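Local coordinates for protein A putative transcriptional regulator (Rhodococcus sp., PDB 2HKU) that probably binds cis-regulatory DNA as a TetR-family transcriptional regulator, pairing a predicted helix-turn-helix head with a helical C-terminal domain, at residues Leu66-Ala71 with Arg128-Asp133; Leu113-Met118 with Ala171-Val176. All coordinates share one frame; numbering follows the deposited sequence.

Contact 1 (Leu66-Ala71 with Arg128-Asp133); sequences LFVEVA and RDLITD
Leu130 reaches across to Val68 and Glu69, joining two helical segments that run almost parallel, 6° between their directions, with axes 9.9 Å apart at closest approach. Followed outward, the leucine touches from its root: its CB already lies 3.9 Å from Val68 CG1. CG then carries two methyls, and CD2 is the one that meets the opposite helix, 3.7 Å from Val68 CG1 and 3.8 Å from Glu69 CG. That single methyl therefore sits against both the valine branch and the first methylene carbon of the glutamate beyond CB. Val68 presents CG1 because this branch stands opposite its own backbone N (chi1 174°); the same methyl also takes Ile131 CD1 at 4.0 Å, so it touches two consecutive residues of 128-133. Ile131 starts off to the side and reaches in only with its terminal methyl. Nothing polar crosses the interface. Glu69 lends its aliphatic CG to the leucine, while its carboxylate is held elsewhere by salt bridges, OE2 to Arg65 and OE1 to Arg22. The burial is modest, 177 Å² over both segments, and Leu130 remains partly exposed. The contact thus joins helix 63-87, which follows the predicted helix-turn-helix motif, to the beginning of helix 125-152. Helix 108-120 packs against both, through Met120 on Val68 and Phe114 on Ile131, and helix 21-36 touches Glu69 through Phe26.

Contact 2 (Leu113-Met118 with Ala171-Val176); sequences LFTSAM and AIFGLV. With EDO (1,2-ethanediol), chain H.
Phe173 is met by three residues of 113-118: Met118, a selenomethionine, Phe114 and Thr115. The methyl CE of Met118 stands 3.8 Å from the centroid of the Phe173 ring and only 3° off its normal, a CH-pi contact centred on the face. SE lies farther back, 5.2 Å from the same centroid, completing a Met-aromatic contact. The bend at the end of the chain, chi3 -91°, turns CE onto the ring. Phe114 brings its edge, CE2 lying 4.0 Å from Phe173 CZ, and Thr115 adds CG2 at 4.1 Å from Phe173 CD1. Replacing this phenylalanine by an alanine is likely to leave the Met118 methyl without its aromatic face and to open a gap beside the Phe114 edge.

Behind this shell, Met118 CG lies over the rim of one Phe114 face, 4.0 Å above its plane, so the two residues, one helical turn apart, pack on each other. Thr115 OG1 bonds to the carbonyl of Glu112, while its methyl serves the apolar side. Trp169 also meets the Phe173 ring, and Ile177 of the second subunit packs on Thr115 and Met118. The helices cross at -99°, their segment axes 10.6 Å apart. Such a buried aromatic crossing of helices 108-120 and 161-181 belongs to the all-helical C-terminal domain of a TetR-family regulator.

How the contacts relate
Helix 108-120, which supplies one segment of contact 2, connects the two contacts, whose centres lie about 13 Å apart. Toward 66-71, Phe67 CZ comes to 3.4 Å from Leu113 CD1, and Ala71 CB to 3.5 Å from Ala117 CB. Toward 128-133, Ile131 CG2 lies 3.7 Å from Met118 CG. The segments alternate along the chain, so the contacts interlock. Contact 1 borders the predicted helix-turn-helix, whose Tyr60 touches Leu66 and Glu69, whereas contact 2 is deeper in the core; both touch the second subunit. A 1,2-ethanediol, probably from the crystallisation liquor, hydrogen-bonds to Ser116 O of both subunits.

Contact 1 (Leu66-Ala71 with Arg128-Asp133)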
ATOM      1  N   LEU A  66      21.855   0.960  -1.140  1.00 29.84           N
ATOM      2  CA  LEU A  66      21.608   2.442  -1.169  1.00 29.03           C
ATOM      3  C   LEU A  66      20.105   2.824  -1.292  1.00 27.98           C
ATOM      4  O   LEU A  66      19.634   3.635  -0.523  1.00 27.13           O
ATOM      5  CB  LEU A  66      22.431   3.155  -2.243  1.00 28.82           C
ATOM      6  CG  LEU A  66      22.388   4.710  -2.391  1.00 28.37           C
ATOM      7  CD1 LEU A  66      22.702   5.459  -1.135  1.00 25.79           C
ATOM      8  CD2 LEU A  66      23.305   5.151  -3.508  1.00 28.78           C
ATOM      9  N   PHE A  67      19.371   2.187  -2.229  1.00 26.33           N
ATOM     10  CA  PHE A  67      17.987   2.469  -2.464  1.00 23.30           C
ATOM     11  C   PHE A  67      17.167   2.174  -1.201  1.00 24.48           C
ATOM     12  O   PHE A  67      16.375   3.013  -0.779  1.00 20.37           O
ATOM     13  CB  PHE A  67      17.405   1.566  -3.581  1.00 25.84           C
ATOM     14  CG  PHE A  67      15.973   1.913  -3.910  1.00 23.89           C
ATOM     15  CD1 PHE A  67      15.697   3.095  -4.622  1.00 23.33           C
ATOM     16  CD2 PHE A  67      14.959   1.188  -3.422  1.00 23.79           C
ATOM     17  CE1 PHE A  67      14.417   3.470  -4.924  1.00 25.68           C
ATOM     18  CE2 PHE A  67      13.646   1.499  -3.744  1.00 22.13           C
ATOM     19  CZ  PHE A  67      13.352   2.618  -4.469  1.00 28.83           C
ATOM     20  N   VAL A  68      17.317   0.959  -0.628  1.00 21.84           N
ATOM     21  CA  VAL A  68      16.539   0.681   0.560  1.00 23.69           C
ATOM     22  C   VAL A  68      16.917   1.642   1.731  1.00 23.61           C
ATOM     23  O   VAL A  68      16.030   2.110   2.472  1.00 22.68           O
ATOM     24  CB  VAL A  68      16.622  -0.881   0.968  1.00 24.62           C
ATOM     25  CG1 VAL A  68      15.909  -1.115   2.291  1.00 22.32           C
ATOM     26  CG2 VAL A  68      16.047  -1.713  -0.142  1.00 21.76           C
ATOM     27  N   GLU A  69      18.209   1.919   1.944  1.00 24.12           N
ATOM     28  CA  GLU A  69      18.521   2.802   3.060  1.00 25.72           C
ATOM     29  C   GLU A  69      17.895   4.179   2.831  1.00 24.47           C
ATOM     30  O   GLU A  69      17.301   4.751   3.744  1.00 25.45           O
ATOM     31  CB  GLU A  69      20.018   2.996   3.243  1.00 25.15           C
ATOM     32  CG  GLU A  69      20.645   1.836   3.923  1.00 29.25           C
ATOM     33  CD  GLU A  69      22.071   2.108   4.259  1.00 30.80           C
ATOM     34  OE1 GLU A  69      22.488   3.292   4.392  1.00 29.91           O
ATOM     35  OE2 GLU A  69      22.753   1.120   4.375  1.00 32.00           O
ATOM     36  N   VAL A  70      18.037   4.703   1.612  1.00 24.26           N
ATOM     37  CA  VAL A  70      17.420   5.995   1.246  1.00 24.19           C
ATOM     38  C   VAL A  70      15.909   5.994   1.510  1.00 23.66           C
ATOM     39  O   VAL A  70      15.326   7.025   2.019  1.00 22.22           O
ATOM     40  CB  VAL A  70      17.748   6.334  -0.263  1.00 24.01           C
ATOM     41  CG1 VAL A  70      16.821   7.364  -0.847  1.00 25.00           C
ATOM     42  CG2 VAL A  70      19.236   6.726  -0.438  1.00 28.06           C
ATOM     43  N   ALA A  71      15.250   4.858   1.144  1.00 21.76           N
ATOM     44  CA  ALA A  71      13.806   4.752   1.234  1.00 22.21           C
ATOM     45  C   ALA A  71      13.343   4.733   2.692  1.00 21.98           C
ATOM     46  O   ALA A  71      12.423   5.424   3.068  1.00 22.42           O
ATOM     47  CB  ALA A  71      13.293   3.484   0.467  1.00 21.42           C
ATOM     48  N   ARG A 128      15.711  -6.886   4.076  1.00 40.35           N
ATOM     49  CA  ARG A 128      14.521  -7.134   4.863  1.00 38.59           C
ATOM     50  C   ARG A 128      14.610  -6.588   6.331  1.00 36.42           C
ATOM     51  O   ARG A 128      13.645  -6.067   6.839  1.00 34.30           O
ATOM     52  CB  ARG A 128      14.216  -8.628   4.861  1.00 38.98           C
ATOM     53  CG  ARG A 128      12.859  -8.995   5.325  1.00 44.54           C
ATOM     54  CD  ARG A 128      12.909 -10.195   6.277  1.00 52.84           C
ATOM     55  NE  ARG A 128      11.590 -10.821   6.417  1.00 63.21           N
ATOM     56  CZ  ARG A 128      10.895 -10.949   7.559  1.00 66.58           C
ATOM     57  NH1 ARG A 128      11.387 -10.512   8.726  1.00 67.41           N
ATOM     58  NH2 ARG A 128       9.697 -11.548   7.532  1.00 67.75           N
ATOM     59  N   ASP A 129      15.779  -6.696   6.974  1.00 33.28           N
ATOM     60  CA  ASP A 129      15.988  -6.161   8.327  1.00 32.00           C
ATOM     61  C   ASP A 129      15.886  -4.632   8.431  1.00 29.51           C
ATOM     62  O   ASP A 129      15.383  -4.083   9.420  1.00 26.72           O
ATOM     63  CB  ASP A 129      17.315  -6.660   8.863  1.00 33.23           C
ATOM     64  CG  ASP A 129      17.333  -8.193   9.090  1.00 36.25           C
ATOM     65  OD1 ASP A 129      16.285  -8.905   9.017  1.00 37.99           O
ATOM     66  OD2 ASP A 129      18.444  -8.684   9.300  1.00 41.34           O
ATOM     67  N   LEU A 130      16.358  -3.942   7.404  1.00 28.25           N
ATOM     68  CA  LEU A 130      16.217  -2.469   7.311  1.00 29.75           C
ATOM     69  C   LEU A 130      14.724  -2.118   7.228  1.00 28.10           C
ATOM     70  O   LEU A 130      14.265  -1.188   7.912  1.00 29.07           O
ATOM     71  CB  LEU A 130      16.846  -1.969   6.011  1.00 31.27           C
ATOM     72  CG  LEU A 130      18.182  -1.214   5.861  1.00 34.65           C
ATOM     73  CD1 LEU A 130      19.112  -1.431   6.974  1.00 34.72           C
ATOM     74  CD2 LEU A 130      18.876  -1.429   4.491  1.00 29.44           C
ATOM     75  N   ILE A 131      13.994  -2.864   6.374  1.00 26.55           N
ATOM     76  CA  ILE A 131      12.582  -2.674   6.146  1.00 25.43           C
ATOM     77  C   ILE A 131      11.830  -2.921   7.439  1.00 24.17           C
ATOM     78  O   ILE A 131      10.975  -2.104   7.826  1.00 23.54           O
ATOM     79  CB  ILE A 131      11.954  -3.635   5.019  1.00 25.38           C
ATOM     80  CG1 ILE A 131      12.398  -3.263   3.576  1.00 28.23           C
ATOM     81  CG2 ILE A 131      10.425  -3.545   5.031  1.00 27.36           C
ATOM     82  CD1 ILE A 131      12.108  -1.865   3.143  1.00 30.43           C
ATOM     83  N   THR A 132      12.061  -4.095   8.066  1.00 21.66           N
ATOM     84  CA  THR A 132      11.335  -4.434   9.267  1.00 22.13           C
ATOM     85  C   THR A 132      11.686  -3.510  10.426  1.00 21.80           C
ATOM     86  O   THR A 132      10.813  -3.157  11.231  1.00 21.27           O
ATOM     87  CB  THR A 132      11.368  -5.969   9.638  1.00 22.91           C
ATOM     88  OG1 THR A 132      12.691  -6.376   9.833  1.00 28.11           O
ATOM     89  CG2 THR A 132      10.924  -6.725   8.541  1.00 22.52           C
ATOM     90  N   ASP A 133      12.944  -3.130  10.565  1.00 19.43           N
ATOM     91  CA  ASP A 133      13.221  -2.221  11.605  1.00 20.91           C
ATOM     92  C   ASP A 133      12.457  -0.918  11.407  1.00 19.77           C
ATOM     93  O   ASP A 133      12.019  -0.363  12.366  1.00 18.34           O
ATOM     94  CB  ASP A 133      14.710  -1.880  11.732  1.00 22.44           C
ATOM     95  CG  ASP A 133      15.524  -2.966  12.553  1.00 24.18           C
ATOM     96  OD1 ASP A 133      14.909  -3.881  13.164  1.00 25.47           O
ATOM     97  OD2 ASP A 133      16.758  -2.860  12.539  1.00 28.18           O
TER

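Contact 2 (Leu113-Met118 with Ala171-Val176)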
ATOM      1  N   LEU A 113       8.224   5.942  -2.107  1.00 20.79           N
ATOM      2  CA  LEU A 113       9.508   5.248  -2.178  1.00 22.60           C
ATOM      3  C   LEU A 113       9.683   4.048  -1.221  1.00 21.49           C
ATOM      4  O   LEU A 113      10.279   2.997  -1.605  1.00 21.32           O
ATOM      5  CB  LEU A 113      10.656   6.224  -1.907  1.00 23.35           C
ATOM      6  CG  LEU A 113      12.071   5.903  -2.247  1.00 25.42           C
ATOM      7  CD1 LEU A 113      12.091   5.659  -3.783  1.00 28.53           C
ATOM      8  CD2 LEU A 113      12.928   7.126  -1.903  1.00 26.79           C
ATOM      9  N   PHE A 114       9.198   4.180   0.017  1.00 20.92           N
ATOM     10  CA  PHE A 114       9.406   3.142   0.993  1.00 20.11           C
ATOM     11  C   PHE A 114       8.491   1.960   0.618  1.00 20.87           C
ATOM     12  O   PHE A 114       8.888   0.809   0.780  1.00 20.03           O
ATOM     13  CB  PHE A 114       8.978   3.648   2.379  1.00 20.90           C
ATOM     14  CG  PHE A 114       9.071   2.588   3.459  1.00 23.14           C
ATOM     15  CD1 PHE A 114      10.287   1.964   3.753  1.00 20.84           C
ATOM     16  CD2 PHE A 114       7.928   2.255   4.211  1.00 22.89           C
ATOM     17  CE1 PHE A 114      10.379   1.000   4.772  1.00 27.01           C
ATOM     18  CE2 PHE A 114       8.001   1.334   5.246  1.00 23.67           C
ATOM     19  CZ  PHE A 114       9.195   0.653   5.537  1.00 24.19           C
ATOM     20  N   THR A 115       7.258   2.239   0.164  1.00 21.81           N
ATOM     21  CA  THR A 115       6.395   1.150  -0.428  1.00 22.17           C
ATOM     22  C   THR A 115       7.103   0.400  -1.592  1.00 21.50           C
ATOM     23  O   THR A 115       7.008  -0.859  -1.673  1.00 23.82           O
ATOM     24  CB  THR A 115       4.898   1.622  -0.813  1.00 20.26           C
ATOM     25  OG1 THR A 115       4.932   2.494  -1.951  1.00 26.39           O
ATOM     26  CG2 THR A 115       4.236   2.264   0.341  1.00 16.62           C
ATOM     27  N   SER A 116       7.823   1.127  -2.459  1.00 20.54           N
ATOM     28  CA  SER A 116       8.592   0.496  -3.563  1.00 22.07           C
ATOM     29  C   SER A 116       9.714  -0.315  -3.024  1.00 21.65           C
ATOM     30  O   SER A 116       9.953  -1.500  -3.477  1.00 21.96           O
ATOM     31  CB  SER A 116       9.129   1.488  -4.581  1.00 22.48           C
ATOM     32  OG  SER A 116       7.973   2.040  -5.195  1.00 29.51           O
ATOM     33  N   ALA A 117      10.370   0.251  -2.008  1.00 20.81           N
ATOM     34  CA  ALA A 117      11.391  -0.539  -1.304  1.00 22.72           C
ATOM     35  C   ALA A 117      10.842  -1.866  -0.674  1.00 22.83           C
ATOM     36  O   ALA A 117      11.539  -2.878  -0.738  1.00 22.65           O
ATOM     37  CB  ALA A 117      12.134   0.261  -0.237  1.00 22.55           C
HETATM   38  N   MSE A 118       9.681  -1.846  -0.004  1.00 23.59           N
HETATM   39  CA  MSE A 118       9.146  -3.058   0.627  1.00 23.80           C
HETATM   40  C   MSE A 118       8.797  -4.149  -0.418  1.00 24.91           C
HETATM   41  O   MSE A 118       8.810  -5.370  -0.119  1.00 23.89           O
HETATM   42  CB  MSE A 118       7.833  -2.778   1.389  1.00 23.44           C
HETATM   43  CG  MSE A 118       7.995  -1.988   2.700  1.00 21.80           C
HETATM   44 SE   MSE A 118       6.437  -1.849   3.787  0.70 26.82          SE
HETATM   45  CE  MSE A 118       5.634  -0.161   3.093  1.00 24.82           C
ATOM     46  N   ALA A 171      -3.293   1.982   6.280  1.00 20.39           N
ATOM     47  CA  ALA A 171      -4.139   3.011   5.542  1.00 20.90           C
ATOM     48  C   ALA A 171      -3.276   4.058   4.793  1.00 20.75           C
ATOM     49  O   ALA A 171      -3.476   4.356   3.596  1.00 19.41           O
ATOM     50  CB  ALA A 171      -5.129   3.747   6.529  1.00 22.10           C
ATOM     51  N   ILE A 172      -2.337   4.674   5.532  1.00 20.92           N
ATOM     52  CA  ILE A 172      -1.436   5.583   4.894  1.00 19.89           C
ATOM     53  C   ILE A 172      -0.752   4.965   3.646  1.00 19.30           C
ATOM     54  O   ILE A 172      -0.790   5.565   2.594  1.00 19.55           O
ATOM     55  CB  ILE A 172      -0.395   6.227   5.895  1.00 20.12           C
ATOM     56  CG1 ILE A 172      -1.121   7.133   6.948  1.00 19.62           C
ATOM     57  CG2 ILE A 172       0.687   6.931   5.117  1.00 18.46           C
ATOM     58  CD1 ILE A 172      -1.693   8.487   6.391  1.00 21.84           C
ATOM     59  N   PHE A 173      -0.138   3.782   3.788  1.00 19.90           N
ATOM     60  CA  PHE A 173       0.501   3.072   2.650  1.00 19.35           C
ATOM     61  C   PHE A 173      -0.457   2.856   1.486  1.00 18.37           C
ATOM     62  O   PHE A 173      -0.166   3.246   0.338  1.00 18.48           O
ATOM     63  CB  PHE A 173       1.089   1.713   3.111  1.00 17.62           C
ATOM     64  CG  PHE A 173       2.179   1.836   4.172  1.00 16.95           C
ATOM     65  CD1 PHE A 173       3.072   2.906   4.170  1.00 16.05           C
ATOM     66  CD2 PHE A 173       2.301   0.861   5.152  1.00 17.20           C
ATOM     67  CE1 PHE A 173       4.087   2.969   5.207  1.00 17.97           C
ATOM     68  CE2 PHE A 173       3.285   0.888   6.162  1.00 16.52           C
ATOM     69  CZ  PHE A 173       4.133   1.911   6.201  1.00 21.83           C
ATOM     70  N   GLY A 174      -1.628   2.325   1.791  1.00 19.99           N
ATOM     71  CA  GLY A 174      -2.666   2.009   0.720  1.00 19.88           C
ATOM     72  C   GLY A 174      -3.248   3.285   0.083  1.00 22.08           C
ATOM     73  O   GLY A 174      -3.553   3.326  -1.130  1.00 21.95           O
ATOM     74  N   LEU A 175      -3.421   4.334   0.884  1.00 22.06           N
ATOM     75  CA  LEU A 175      -3.856   5.634   0.316  1.00 21.75           C
ATOM     76  C   LEU A 175      -2.795   6.292  -0.556  1.00 21.06           C
ATOM     77  O   LEU A 175      -3.104   6.789  -1.647  1.00 21.75           O
ATOM     78  CB  LEU A 175      -4.316   6.644   1.391  1.00 22.96           C
ATOM     79  CG  LEU A 175      -5.506   6.177   2.142  1.00 20.96           C
ATOM     80  CD1 LEU A 175      -5.722   6.742   3.595  1.00 23.40           C
ATOM     81  CD2 LEU A 175      -6.726   6.334   1.272  1.00 21.71           C
ATOM     82  N   VAL A 176      -1.558   6.293  -0.116  1.00 19.12           N
ATOM     83  CA  VAL A 176      -0.454   6.823  -0.943  1.00 19.86           C
ATOM     84  C   VAL A 176      -0.321   6.061  -2.241  1.00 20.30           C
ATOM     85  O   VAL A 176      -0.120   6.663  -3.265  1.00 20.26           O
ATOM     86  CB  VAL A 176       0.958   6.837  -0.237  1.00 18.70           C
ATOM     87  CG1 VAL A 176       2.110   7.139  -1.228  1.00 19.14           C
ATOM     88  CG2 VAL A 176       0.952   7.906   0.878  1.00 19.60           C
TER
HETATM   89  C1  EDO H 306       7.196  -1.559  -8.047  1.00 38.67           C
HETATM   90  O1  EDO H 306       6.680  -1.113  -9.370  1.00 29.18           O
HETATM   91  C2  EDO H 306       8.259  -0.735  -7.249  1.00 38.35           C
HETATM   92  O2  EDO H 306       9.143  -1.637  -6.419  1.00 43.25           O